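SCO family protein (Aquifex aeolicus, PDB 3ME7) probably serves in electron transport as a membrane-associated, copper-binding member of the SCO1/2 family with a thioredoxin-like fold and a redox-active disulfide. Local coordinates at residues D10-Q22 and L78-G92. Sequence-based numbering, arbitrary orientation. Where two conformers were deposited one is given.
Sequences DITLVDSYGNEFQ and LEDIKRFQKEYGIDG. With SO4 (sulfate ion), chain C.
S16 and Q85 meet where the tip of a beta hairpin rests on a helix, an instructive case of one buried amide serving several partners at once. S16 OG donates to Q85 OE1 at 2.6 Å, arriving above the carbonyl plane; in the conformer given, K82 NZ of the same helix also donates to that oxygen, from the opposite face. The other end of the amide is used just as fully: Q85 NE2 donates to Y17 OH at 2.9 Å in a nearly straight bond (165°) and also to the backbone O of I90, both acceptors lying in the amide plane. With CG anti to the backbone N (chi1 180°) and an extended chain beyond it, Q85 carries this amide from the helix to the turn, and the Y17 ring plane stands 65° from it. Were Q85 an alanine, S16 OG and Y17 OH would probably lose these mates and a gap would open between turn and helix.

The hairpin joins strands 12-15 and 20-22 through a type I turn, its start fixed by an Asx turn in which D15 OD1 accepts from Y17 N. Both strands belong to the mixed sheet of this thioredoxin-like domain, and helix 78-87 also packs I81 and Q85 against V97 of strand 95-100.

Packing is tightest where strand 12-15 runs into the turn: L78 CD2 presses on V14 CG1 at 3.4 Å, closer than usual van der Waals contact, and I81 CD1 reaches S16 CA at 3.6 Å. The fit is looser at exposed Y17, where a water bridges Y17 OH and, in the same conformer, K82 NZ. Two other waters join buried polar atoms, donating to G92 O and to D15 OD2 or S16 OG. G92 CA sits at the Y17 ring edge, where a side-chain CB would clash with CE2.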
ATOM      1  N   ASP A  10      14.389  -4.127  -4.480  1.00 11.21           N
ATOM      2  CA  ASP A  10      15.458  -3.645  -3.622  1.00 13.25           C
ATOM      3  C   ASP A  10      15.132  -2.349  -2.872  1.00 12.73           C
ATOM      4  O   ASP A  10      15.982  -1.846  -2.127  1.00 13.83           O
ATOM      5  CB  ASP A  10      16.781  -3.512  -4.402  1.00 16.40           C
ATOM      6  CG  ASP A  10      16.678  -2.578  -5.601  1.00 22.05           C
ATOM      7  OD1 ASP A  10      15.558  -2.172  -5.991  1.00 19.20           O
ATOM      8  OD2 ASP A  10      17.741  -2.263  -6.181  1.00 19.78           O
ATOM      9  N   ILE A  11      13.914  -1.818  -3.063  1.00 10.87           N
ATOM     10  CA  ILE A  11      13.444  -0.667  -2.290  1.00 10.25           C
ATOM     11  C   ILE A  11      13.512  -1.001  -0.798  1.00 10.80           C
ATOM     12  O   ILE A  11      12.961  -2.021  -0.362  1.00 11.34           O
ATOM     13  CB  ILE A  11      12.002  -0.318  -2.701  1.00 10.85           C
ATOM     14  CG1 ILE A  11      12.033   0.322  -4.089  1.00 13.42           C
ATOM     15  CG2 ILE A  11      11.339   0.629  -1.670  1.00 13.10           C
ATOM     16  CD1 ILE A  11      10.687   0.395  -4.799  1.00 12.86           C
ATOM     17  N   THR A  12      14.167  -0.131  -0.030  1.00  9.83           N
ATOM     18  CA  THR A  12      14.267  -0.307   1.406  1.00  9.89           C
ATOM     19  C   THR A  12      13.183   0.508   2.097  1.00  9.15           C
ATOM     20  O   THR A  12      13.059   1.731   1.863  1.00  8.02           O
ATOM     21  CB  THR A  12      15.662   0.088   1.937  1.00 10.68           C
ATOM     22  OG1 THR A  12      16.663  -0.750   1.331  1.00 13.40           O
ATOM     23  CG2 THR A  12      15.715  -0.100   3.460  1.00 11.36           C
ATOM     24  N   LEU A  13      12.395  -0.188   2.920  1.00  8.82           N
ATOM     25  CA  LEU A  13      11.350   0.393   3.751  1.00  9.08           C
ATOM     26  C   LEU A  13      11.715   0.218   5.219  1.00  9.39           C
ATOM     27  O   LEU A  13      12.504  -0.663   5.574  1.00  9.19           O
ATOM     28  CB  LEU A  13      10.015  -0.304   3.452  1.00 10.20           C
ATOM     29  CG  LEU A  13       9.574  -0.278   1.987  1.00 11.15           C
ATOM     30  CD1 LEU A  13       8.406  -1.295   1.805  1.00 11.45           C
ATOM     31  CD2 LEU A  13       9.187   1.103   1.547  1.00 11.72           C
ATOM     32  N   VAL A  14      11.149   1.063   6.071  1.00  8.33           N
ATOM     33  CA  VAL A  14      11.349   1.003   7.516  1.00  8.53           C
ATOM     34  C   VAL A  14       9.953   1.068   8.134  1.00  8.99           C
ATOM     35  O   VAL A  14       9.188   2.032   7.872  1.00  8.37           O
ATOM     36  CB  VAL A  14      12.205   2.179   8.024  1.00  8.50           C
ATOM     37  CG1 VAL A  14      12.585   1.975   9.486  1.00 11.20           C
ATOM     38  CG2 VAL A  14      13.467   2.341   7.170  1.00 10.89           C
ATOM     39  N   ASP A  15       9.603   0.037   8.910  1.00  9.76           N
ATOM     40  CA  ASP A  15       8.299   0.021   9.567  1.00  9.83           C
ATOM     41  C   ASP A  15       8.257   0.918  10.806  1.00 10.29           C
ATOM     42  O   ASP A  15       9.262   1.507  11.188  1.00  9.21           O
ATOM     43  CB  ASP A  15       7.790  -1.408   9.839  1.00  9.91           C
ATOM     44  CG  ASP A  15       8.485  -2.080  10.982  1.00  9.50           C
ATOM     45  OD1 ASP A  15       9.162  -1.402  11.769  1.00 10.57           O
ATOM     46  OD2 ASP A  15       8.293  -3.313  11.097  1.00 10.71           O
ATOM     47  N   SER A  16       7.080   1.031  11.416  1.00 10.88           N
ATOM     48  CA  SER A  16       6.877   1.989  12.502  1.00 11.15           C
ATOM     49  C   SER A  16       7.595   1.588  13.788  1.00 12.65           C
ATOM     50  O   SER A  16       7.641   2.371  14.740  1.00 14.00           O
ATOM     51  CB  SER A  16       5.383   2.172  12.775  1.00 11.58           C
ATOM     52  OG  SER A  16       4.768   0.917  13.029  1.00 12.30           O
ATOM     53  N   TYR A  17       8.139   0.375  13.818  1.00 13.24           N
ATOM     54  CA  TYR A  17       8.984  -0.069  14.935  1.00 14.06           C
ATOM     55  C   TYR A  17      10.468   0.151  14.682  1.00 13.84           C
ATOM     56  O   TYR A  17      11.303  -0.141  15.546  1.00 14.08           O
ATOM     57  CB  TYR A  17       8.733  -1.544  15.255  1.00 15.52           C
ATOM     58  CG  TYR A  17       7.310  -1.830  15.641  1.00 20.60           C
ATOM     59  CD1 TYR A  17       6.891  -1.710  16.964  1.00 16.69           C
ATOM     60  CD2 TYR A  17       6.370  -2.192  14.678  1.00 16.85           C
ATOM     61  CE1 TYR A  17       5.568  -1.964  17.322  1.00 20.78           C
ATOM     62  CE2 TYR A  17       5.044  -2.442  15.023  1.00 20.88           C
ATOM     63  CZ  TYR A  17       4.651  -2.323  16.343  1.00 17.12           C
ATOM     64  OH  TYR A  17       3.345  -2.566  16.688  1.00 21.20           O
ATOM     65  N   GLY A  18      10.791   0.657  13.494  1.00 12.94           N
ATOM     66  CA  GLY A  18      12.175   0.888  13.094  1.00 12.96           C
ATOM     67  C   GLY A  18      12.822  -0.319  12.428  1.00 12.92           C
ATOM     68  O   GLY A  18      14.022  -0.303  12.153  1.00 13.64           O
ATOM     69  N   ASN A  19      12.037  -1.362  12.166  1.00 12.06           N
ATOM     70  CA  ASN A  19      12.553  -2.529  11.436  1.00 12.22           C
ATOM     71  C   ASN A  19      12.754  -2.233   9.966  1.00 11.63           C
ATOM     72  O   ASN A  19      11.815  -1.877   9.260  1.00 11.39           O
ATOM     73  CB  ASN A  19      11.612  -3.730  11.551  1.00 13.00           C
ATOM     74  CG  ASN A  19      11.379  -4.157  12.979  1.00 15.14           C
ATOM     75  OD1 ASN A  19      12.331  -4.388  13.735  1.00 14.47           O
ATOM     76  ND2 ASN A  19      10.109  -4.270  13.364  1.00 14.09           N
ATOM     77  N   GLU A  20      13.982  -2.402   9.505  1.00 12.03           N
ATOM     78  CA  GLU A  20      14.305  -2.157   8.109  1.00 12.37           C
ATOM     79  C   GLU A  20      14.207  -3.445   7.296  1.00 12.53           C
ATOM     80  O   GLU A  20      14.644  -4.509   7.743  1.00 13.11           O
ATOM     81  CB  GLU A  20      15.731  -1.638   8.030  1.00 13.86           C
ATOM     82  CG  GLU A  20      15.922  -0.547   7.085  1.00 20.89           C
ATOM     83  CD  GLU A  20      17.246   0.132   7.296  1.00 14.78           C
ATOM     84  OE1 GLU A  20      17.369   0.989   8.200  1.00 20.52           O
ATOM     85  OE2 GLU A  20      18.152  -0.219   6.551  1.00 20.47           O
ATOM     86  N   PHE A  21      13.644  -3.346   6.100  1.00 11.80           N
ATOM     87  CA  PHE A  21      13.532  -4.498   5.206  1.00 11.86           C
ATOM     88  C   PHE A  21      13.453  -4.040   3.755  1.00 11.96           C
ATOM     89  O   PHE A  21      13.194  -2.859   3.467  1.00 12.78           O
ATOM     90  CB  PHE A  21      12.309  -5.364   5.568  1.00 11.60           C
ATOM     91  CG  PHE A  21      10.972  -4.678   5.349  1.00 11.13           C
ATOM     92  CD1 PHE A  21      10.445  -3.795   6.308  1.00 11.71           C
ATOM     93  CD2 PHE A  21      10.220  -4.939   4.208  1.00 10.86           C
ATOM     94  CE1 PHE A  21       9.209  -3.165   6.108  1.00 12.32           C
ATOM     95  CE2 PHE A  21       8.975  -4.326   3.998  1.00 11.55           C
ATOM     96  CZ  PHE A  21       8.473  -3.428   4.958  1.00 10.92           C
ATOM     97  N   GLN A  22      13.688  -4.977   2.838  1.00 10.91           N
ATOM     98  CA  GLN A  22      13.525  -4.685   1.425  1.00 11.82           C
ATOM     99  C   GLN A  22      12.193  -5.211   0.951  1.00 11.14           C
ATOM    100  O   GLN A  22      11.680  -6.208   1.468  1.00 11.07           O
ATOM    101  CB  GLN A  22      14.676  -5.250   0.605  1.00 13.14           C
ATOM    102  CG  GLN A  22      15.930  -4.404   0.767  1.00 22.05           C
ATOM    103  CD  GLN A  22      17.109  -4.993   0.068  1.00 15.54           C
ATOM    104  OE1 GLN A  22      17.563  -6.079   0.418  1.00 23.05           O
ATOM    105  NE2 GLN A  22      17.623  -4.280  -0.934  1.00 23.08           N
ATOM    106  N   LEU A  78      10.064   8.110  11.627  1.00 11.26           N
ATOM    107  CA  LEU A  78       9.574   6.938  12.367  1.00 11.61           C
ATOM    108  C   LEU A  78       8.550   7.333  13.429  1.00 11.07           C
ATOM    109  O   LEU A  78       7.546   6.661  13.604  1.00 10.30           O
ATOM    110  CB  LEU A  78      10.741   6.158  12.974  1.00 12.95           C
ATOM    111  CG  LEU A  78      11.656   5.504  11.931  1.00 12.22           C
ATOM    112  CD1 LEU A  78      12.830   4.822  12.618  1.00 14.45           C
ATOM    113  CD2 LEU A  78      10.905   4.502  11.079  1.00 14.73           C
ATOM    114  N   GLU A  79       8.796   8.449  14.113  1.00 11.36           N
ATOM    115  CA  GLU A  79       7.835   9.003  15.061  1.00 11.08           C
ATOM    116  C   GLU A  79       6.465   9.237  14.408  1.00 10.99           C
ATOM    117  O   GLU A  79       5.430   8.857  14.957  1.00 11.28           O
ATOM    118  CB  GLU A  79       8.415  10.309  15.631  1.00 12.93           C
ATOM    119  CG  GLU A  79       7.517  11.094  16.565  1.00 28.02           C
ATOM    120  CD  GLU A  79       8.189  12.368  17.064  1.00 15.88           C
ATOM    121  OE1 GLU A  79       8.336  13.330  16.269  1.00 28.56           O
ATOM    122  OE2 GLU A  79       8.564  12.410  18.249  1.00 28.42           O
ATOM    123  N   ASP A  80       6.491   9.848  13.226  1.00 10.23           N
ATOM    124  CA  ASP A  80       5.263  10.133  12.476  1.00 10.61           C
ATOM    125  C   ASP A  80       4.484   8.876  12.095  1.00 10.09           C
ATOM    126  O   ASP A  80       3.258   8.845  12.242  1.00 10.50           O
ATOM    127  CB  ASP A  80       5.561  10.939  11.214  1.00 11.51           C
ATOM    128  CG  ASP A  80       6.063  12.330  11.515  1.00 10.43           C
ATOM    129  OD1 ASP A  80       5.446  13.037  12.334  1.00 12.81           O
ATOM    130  OD2 ASP A  80       7.080  12.726  10.928  1.00 12.45           O
ATOM    131  N   ILE A  81       5.183   7.856  11.587  1.00 10.23           N
ATOM    132  CA  ILE A  81       4.472   6.645  11.169  1.00  9.91           C
ATOM    133  C   ILE A  81       3.975   5.811  12.350  1.00 10.19           C
ATOM    134  O   ILE A  81       2.941   5.153  12.244  1.00 10.43           O
ATOM    135  CB  ILE A  81       5.235   5.793  10.121  1.00 10.50           C
ATOM    136  CG1 ILE A  81       6.635   5.400  10.607  1.00 11.22           C
ATOM    137  CG2 ILE A  81       5.252   6.512   8.768  1.00 11.31           C
ATOM    138  CD1 ILE A  81       7.269   4.319   9.732  1.00 10.12           C
ATOM    139  N   LYS A  82       4.716   5.840  13.457  1.00 10.53           N
ATOM    140  CA  LYS A  82       4.272   5.206  14.696  0.50 10.88           C
ATOM    141  C   LYS A  82       2.981   5.854  15.203  1.00 10.92           C
ATOM    142  O   LYS A  82       2.049   5.161  15.620  1.00 11.01           O
ATOM    143  CB  LYS A  82       5.373   5.284  15.760  0.50 10.81           C
ATOM    144  CG  LYS A  82       5.060   4.507  17.033  0.50 16.29           C
ATOM    145  CD  LYS A  82       4.747   3.068  16.697  0.50 11.58           C
ATOM    146  CE  LYS A  82       4.252   2.298  17.906  0.50 17.17           C
ATOM    147  NZ  LYS A  82       3.648   1.001  17.504  0.50 11.49           N
ATOM    148  N   ARG A  83       2.939   7.183  15.175  1.00 11.24           N
ATOM    149  CA  ARG A  83       1.712   7.922  15.531  1.00 11.13           C
ATOM    150  C   ARG A  83       0.524   7.503  14.632  1.00 10.82           C
ATOM    151  O   ARG A  83      -0.576   7.223  15.122  1.00 10.75           O
ATOM    152  CB  ARG A  83       1.970   9.429  15.443  1.00 12.51           C
ATOM    153  CG  ARG A  83       0.891  10.319  16.100  1.00 18.55           C
ATOM    154  CD  ARG A  83       1.123  11.813  15.791  1.00 16.03           C
ATOM    155  NE  ARG A  83       0.993  12.067  14.357  1.00 19.92           N
ATOM    156  CZ  ARG A  83       1.959  12.531  13.565  1.00 18.64           C
ATOM    157  NH1 ARG A  83       3.155  12.830  14.054  1.00 20.10           N
ATOM    158  NH2 ARG A  83       1.729  12.678  12.270  1.00 20.87           N
ATOM    159  N   PHE A  84       0.773   7.405  13.326  1.00 10.36           N
ATOM    160  CA  PHE A  84      -0.259   6.976  12.372  1.00 10.83           C
ATOM    161  C   PHE A  84      -0.758   5.558  12.679  1.00 11.32           C
ATOM    162  O   PHE A  84      -1.961   5.319  12.704  1.00 11.96           O
ATOM    163  CB  PHE A  84       0.273   7.081  10.934  1.00 11.26           C
ATOM    164  CG  PHE A  84      -0.775   6.863   9.871  1.00 11.67           C
ATOM    165  CD1 PHE A  84      -1.082   5.567   9.428  1.00 11.82           C
ATOM    166  CD2 PHE A  84      -1.439   7.944   9.299  1.00 12.36           C
ATOM    167  CE1 PHE A  84      -2.064   5.363   8.448  1.00 11.87           C
ATOM    168  CE2 PHE A  84      -2.407   7.742   8.306  1.00 12.52           C
ATOM    169  CZ  PHE A  84      -2.709   6.452   7.892  1.00 12.70           C
ATOM    170  N   GLN A  85       0.172   4.638  12.955  1.00 10.91           N
ATOM    171  CA  GLN A  85      -0.179   3.244  13.247  1.00 11.43           C
ATOM    172  C   GLN A  85      -1.116   3.146  14.443  1.00 11.67           C
ATOM    173  O   GLN A  85      -2.138   2.457  14.396  1.00 11.85           O
ATOM    174  CB  GLN A  85       1.080   2.421  13.514  1.00 11.50           C
ATOM    175  CG  GLN A  85       0.779   0.950  13.837  1.00 13.03           C
ATOM    176  CD  GLN A  85       1.832   0.302  14.693  1.00 12.46           C
ATOM    177  OE1 GLN A  85       2.914   0.852  14.881  1.00 13.81           O
ATOM    178  NE2 GLN A  85       1.511  -0.866  15.256  1.00 14.16           N
ATOM    179  N   LYS A  86      -0.758   3.856  15.507  1.00 11.69           N
ATOM    180  CA  LYS A  86      -1.540   3.833  16.739  1.00 12.95           C
ATOM    181  C   LYS A  86      -2.888   4.497  16.520  1.00 13.23           C
ATOM    182  O   LYS A  86      -3.902   4.025  17.042  1.00 14.84           O
ATOM    183  CB  LYS A  86      -0.780   4.535  17.860  1.00 14.63           C
ATOM    184  CG  LYS A  86       0.356   3.717  18.451  1.00 28.48           C
ATOM    185  CD  LYS A  86       0.818   4.305  19.783  1.00 18.44           C
ATOM    186  CE  LYS A  86       1.844   3.418  20.466  1.00 29.27           C
ATOM    187  NZ  LYS A  86       1.876   3.681  21.927  1.00 20.05           N
ATOM    188  N   GLU A  87      -2.893   5.577  15.734  1.00 12.52           N
ATOM    189  CA  GLU A  87      -4.115   6.327  15.441  1.00 13.03           C
ATOM    190  C   GLU A  87      -5.212   5.421  14.886  1.00 13.95           C
ATOM    191  O   GLU A  87      -6.381   5.513  15.293  1.00 14.68           O
ATOM    192  CB  GLU A  87      -3.825   7.455  14.458  1.00 13.76           C
ATOM    193  CG  GLU A  87      -5.037   8.312  14.125  1.00 16.83           C
ATOM    194  CD  GLU A  87      -4.660   9.564  13.393  1.00 13.67           C
ATOM    195  OE1 GLU A  87      -3.524  10.070  13.594  1.00 17.41           O
ATOM    196  OE2 GLU A  87      -5.506  10.061  12.620  1.00 17.51           O
ATOM    197  N   TYR A  88      -4.831   4.535  13.972  1.00 12.71           N
ATOM    198  CA  TYR A  88      -5.814   3.725  13.270  1.00 13.29           C
ATOM    199  C   TYR A  88      -5.902   2.302  13.813  1.00 13.90           C
ATOM    200  O   TYR A  88      -6.620   1.478  13.257  1.00 14.93           O
ATOM    201  CB  TYR A  88      -5.548   3.753  11.755  1.00 12.78           C
ATOM    202  CG  TYR A  88      -5.800   5.114  11.133  1.00 12.72           C
ATOM    203  CD1 TYR A  88      -7.089   5.502  10.748  1.00 12.25           C
ATOM    204  CD2 TYR A  88      -4.762   6.023  10.950  1.00 12.08           C
ATOM    205  CE1 TYR A  88      -7.329   6.747  10.188  1.00 13.89           C
ATOM    206  CE2 TYR A  88      -4.995   7.278  10.400  1.00 13.61           C
ATOM    207  CZ  TYR A  88      -6.277   7.630  10.022  1.00 12.68           C
ATOM    208  OH  TYR A  88      -6.492   8.860   9.458  1.00 15.34           O
ATOM    209  N   GLY A  89      -5.186   2.028  14.906  1.00 13.09           N
ATOM    210  CA  GLY A  89      -5.236   0.719  15.548  1.00 13.40           C
ATOM    211  C   GLY A  89      -4.658  -0.397  14.699  1.00 13.15           C
ATOM    212  O   GLY A  89      -5.031  -1.569  14.841  1.00 13.64           O
ATOM    213  N   ILE A  90      -3.747  -0.022  13.807  1.00 12.57           N
ATOM    214  CA  ILE A  90      -3.098  -0.974  12.903  1.00 12.44           C
ATOM    215  C   ILE A  90      -2.115  -1.858  13.688  1.00 12.51           C
ATOM    216  O   ILE A  90      -1.357  -1.354  14.503  1.00 12.41           O
ATOM    217  CB  ILE A  90      -2.447  -0.205  11.705  1.00 11.82           C
ATOM    218  CG1 ILE A  90      -3.537   0.365  10.792  1.00 11.96           C
ATOM    219  CG2 ILE A  90      -1.467  -1.090  10.912  1.00 11.14           C
ATOM    220  CD1 ILE A  90      -3.059   1.464   9.855  1.00 11.22           C
ATOM    221  N   ASP A  91      -2.139  -3.168  13.435  1.00 13.39           N
ATOM    222  CA  ASP A  91      -1.367  -4.112  14.259  1.00 15.88           C
ATOM    223  C   ASP A  91       0.136  -3.908  14.118  1.00 16.05           C
ATOM    224  O   ASP A  91       0.887  -4.073  15.077  1.00 15.70           O
ATOM    225  CB  ASP A  91      -1.752  -5.570  13.945  1.00 18.21           C
ATOM    226  CG  ASP A  91      -1.033  -6.109  12.724  1.00 13.45           C
ATOM    227  OD1 ASP A  91      -0.047  -6.836  12.886  1.00 20.32           O
ATOM    228  OD2 ASP A  91      -1.409  -5.785  11.602  1.00 20.02           O
ATOM    229  N   GLY A  92       0.573  -3.548  12.916  1.00 16.45           N
ATOM    230  CA  GLY A  92       1.962  -3.177  12.703  1.00 17.10           C
ATOM    231  C   GLY A  92       2.815  -4.308  12.165  1.00 17.75           C
ATOM    232  O   GLY A  92       3.945  -4.056  11.728  1.00 18.80           O
TER
HETATM  233  S   SO4 C 501      13.860   8.704  10.897  1.00 15.65           S
HETATM  234  O1  SO4 C 501      12.886   8.331   9.877  1.00 20.24           O
HETATM  235  O2  SO4 C 501      14.955   7.747  10.888  1.00 21.51           O
HETATM  236  O3  SO4 C 501      14.354  10.059  10.638  1.00 20.02           O
HETATM  237  O4  SO4 C 501      13.221   8.657  12.213  1.00 19.97           O
HETATM  238  O   HOH W   1       6.256  -5.159  11.011  1.00 22.59           O
HETATM  239  O   HOH W   2       4.334  -1.253  11.137  1.00 11.73           O
HETATM  240  O   HOH W   3       2.697  -1.410  19.403  1.00 39.03           O